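PDB 6TPL: intimin from Escherichia coli, which mediates bacterial adhesion as an outer-membrane adhesin whose passenger is built partly of bacterial Ig-like domains that probably hold its tip away from the cell surface. Local coordinates for residues I109-T114 with I124-K129. Numbering follows the deposited sequence.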
loop_
_atom_site.group_PDB
_atom_site.type_symbol
_atom_site.label_atom_id
_atom_site.label_comp_id
_atom_site.label_asym_id
_atom_site.label_seq_id
_atom_site.Cartn_x
_atom_site.Cartn_y
_atom_site.Cartn_z
ATOM N N ILE A 109 3.307 -4.395 -3.760
ATOM C CA ILE A 109 2.212 -5.150 -4.355
ATOM C C ILE A 109 1.172 -4.110 -4.758
ATOM O O ILE A 109 0.741 -3.299 -3.930
ATOM C CB ILE A 109 1.655 -6.208 -3.383
ATOM C CG1 ILE A 109 0.499 -6.953 -4.035
ATOM C CG2 ILE A 109 1.234 -5.562 -2.089
ATOM C CD1 ILE A 109 0.199 -8.291 -3.408
ATOM N N LYS A 110 0.812 -4.080 -6.038
ATOM C CA LYS A 110 -0.097 -3.078 -6.581
ATOM C C LYS A 110 -1.193 -3.764 -7.384
ATOM O O LYS A 110 -0.940 -4.769 -8.055
ATOM C CB LYS A 110 0.652 -2.076 -7.472
ATOM C CG LYS A 110 1.723 -1.261 -6.759
ATOM C CD LYS A 110 2.451 -0.362 -7.750
ATOM C CE LYS A 110 3.555 0.450 -7.096
ATOM N NZ LYS A 110 4.226 1.343 -8.086
ATOM N N ALA A 111 -2.408 -3.222 -7.299
ATOM C CA ALA A 111 -3.536 -3.636 -8.123
ATOM C C ALA A 111 -3.829 -2.524 -9.121
ATOM O O ALA A 111 -3.801 -1.342 -8.764
ATOM C CB ALA A 111 -4.764 -3.933 -7.255
ATOM N N ASP A 112 -4.071 -2.892 -10.382
ATOM C CA ASP A 112 -4.291 -1.861 -11.390
ATOM C C ASP A 112 -5.636 -1.161 -11.209
ATOM O O ASP A 112 -5.777 -0.008 -11.628
ATOM C CB ASP A 112 -4.133 -2.459 -12.797
ATOM C CG ASP A 112 -5.215 -3.460 -13.158
ATOM O OD1 ASP A 112 -5.539 -3.555 -14.368
ATOM O OD2 ASP A 112 -5.744 -4.146 -12.263
ATOM N N LYS A 113 -6.601 -1.807 -10.557
ATOM C CA LYS A 113 -7.859 -1.171 -10.189
ATOM C C LYS A 113 -8.430 -1.893 -8.974
ATOM O O LYS A 113 -8.053 -3.027 -8.675
ATOM C CB LYS A 113 -8.864 -1.181 -11.345
ATOM C CG LYS A 113 -9.225 -2.562 -11.856
ATOM C CD LYS A 113 -10.146 -2.457 -13.062
ATOM C CE LYS A 113 -10.516 -3.818 -13.620
ATOM N NZ LYS A 113 -11.298 -3.693 -14.882
ATOM N N THR A 114 -9.342 -1.224 -8.269
ATOM C CA THR A 114 -9.906 -1.753 -7.034
ATOM C C THR A 114 -11.316 -2.303 -7.203
ATOM O O THR A 114 -11.923 -2.729 -6.215
ATOM C CB THR A 114 -9.914 -0.676 -5.944
ATOM O OG1 THR A 114 -10.774 0.399 -6.331
ATOM C CG2 THR A 114 -8.512 -0.116 -5.706
ATOM N N ILE A 124 -8.535 -8.165 -12.599
ATOM C CA ILE A 124 -7.699 -7.233 -11.851
ATOM C C ILE A 124 -6.281 -7.778 -11.834
ATOM O O ILE A 124 -6.062 -8.953 -11.517
ATOM C CB ILE A 124 -8.235 -7.021 -10.426
ATOM C CG1 ILE A 124 -9.547 -6.227 -10.487
ATOM C CG2 ILE A 124 -7.203 -6.285 -9.587
ATOM C CD1 ILE A 124 -10.297 -6.151 -9.190
ATOM N N THR A 125 -5.319 -6.934 -12.186
ATOM C CA THR A 125 -3.932 -7.347 -12.324
ATOM C C THR A 125 -3.149 -6.912 -11.089
ATOM O O THR A 125 -3.209 -5.745 -10.687
ATOM C CB THR A 125 -3.301 -6.755 -13.586
ATOM O OG1 THR A 125 -4.068 -7.127 -14.735
ATOM C CG2 THR A 125 -1.866 -7.260 -13.747
ATOM N N TYR A 126 -2.436 -7.859 -10.485
ATOM C CA TYR A 126 -1.589 -7.607 -9.327
ATOM C C TYR A 126 -0.137 -7.757 -9.745
ATOM O O TYR A 126 0.219 -8.739 -10.403
ATOM C CB TYR A 126 -1.889 -8.581 -8.188
ATOM C CG TYR A 126 -3.263 -8.438 -7.594
ATOM C CD1 TYR A 126 -4.366 -9.017 -8.202
ATOM C CD2 TYR A 126 -3.453 -7.733 -6.420
ATOM C CE1 TYR A 126 -5.626 -8.891 -7.663
ATOM C CE2 TYR A 126 -4.707 -7.597 -5.868
ATOM C CZ TYR A 126 -5.794 -8.178 -6.495
ATOM O OH TYR A 126 -7.049 -8.052 -5.957
ATOM N N THR A 127 0.700 -6.806 -9.337
ATOM C CA THR A 127 2.115 -6.805 -9.682
ATOM C C THR A 127 2.929 -6.677 -8.403
ATOM O O THR A 127 2.778 -5.703 -7.659
ATOM C CB THR A 127 2.441 -5.668 -10.653
ATOM O OG1 THR A 127 1.641 -5.800 -11.841
ATOM C CG2 THR A 127 3.914 -5.686 -11.038
ATOM N N VAL A 128 3.778 -7.668 -8.150
ATOM C CA VAL A 128 4.666 -7.693 -6.995
ATOM C C VAL A 128 6.088 -7.473 -7.487
ATOM O O VAL A 128 6.457 -7.905 -8.585
ATOM C CB VAL A 128 4.555 -9.027 -6.229
ATOM C CG1 VAL A 128 5.750 -9.210 -5.317
ATOM C CG2 VAL A 128 3.254 -9.080 -5.452
ATOM N N LYS A 129 6.886 -6.790 -6.671
ATOM C CA LYS A 129 8.306 -6.609 -6.933
ATOM C C LYS A 129 9.104 -7.220 -5.790
ATOM O O LYS A 129 8.718 -7.109 -4.622
ATOM C CB LYS A 129 8.669 -5.133 -7.092
ATOM C CG LYS A 129 9.997 -4.904 -7.795
ATOM C CD LYS A 129 10.350 -3.429 -7.837
ATOM C CE LYS A 129 11.560 -3.165 -8.719
ATOM N NZ LYS A 129 11.856 -1.705 -8.803
HETATM O O HOH W 1 -6.389 -5.843 -15.348
#
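The edge strand 105-111 pairs antiparallel with the inner strand 124-132 in one sheet of an Ig-like beta-sandwich domain and leaves it beyond D112. K110 and T127 form a hydrogen-bonded pair, K110 N to T127 O at 3.0 Å and T127 N to K110 O at 2.9 Å. D112 N still donates to T125 O, but the bond back from T125 N goes to the D112 side chain. Its CG stands between the backbone N and the carbonyl carbon (chi1 67°), which brings OD2 to T125 N at 2.8 Å. This bond is fairly straight (164° at the hydrogen), but the N-H meets OD2 from above the carboxylate plane. The other oxygen, OD1, accepts from a water at 2.6 Å, and that water accepts from T125 OG1. The face carrying I109, A111, Y126 and V128 turns toward the second sheet. I109 CG1 meets V128 CG2 at 3.8 Å, and A111 CB lies obliquely against the Y126 ring, 3.9 Å from CE2. I124 CG2 packs near K113 O and A111 CB, while CG1 touches K113 CG. I124 also reaches V194 and F196, so an alanine here would probably open a gap between K113 and strand 194-197. K113 NZ forms a salt bridge with D122. OD2 stands in for the D112 carbonyl, which points away, so D112 N and OD2 carry the pairing one residue past the strand end.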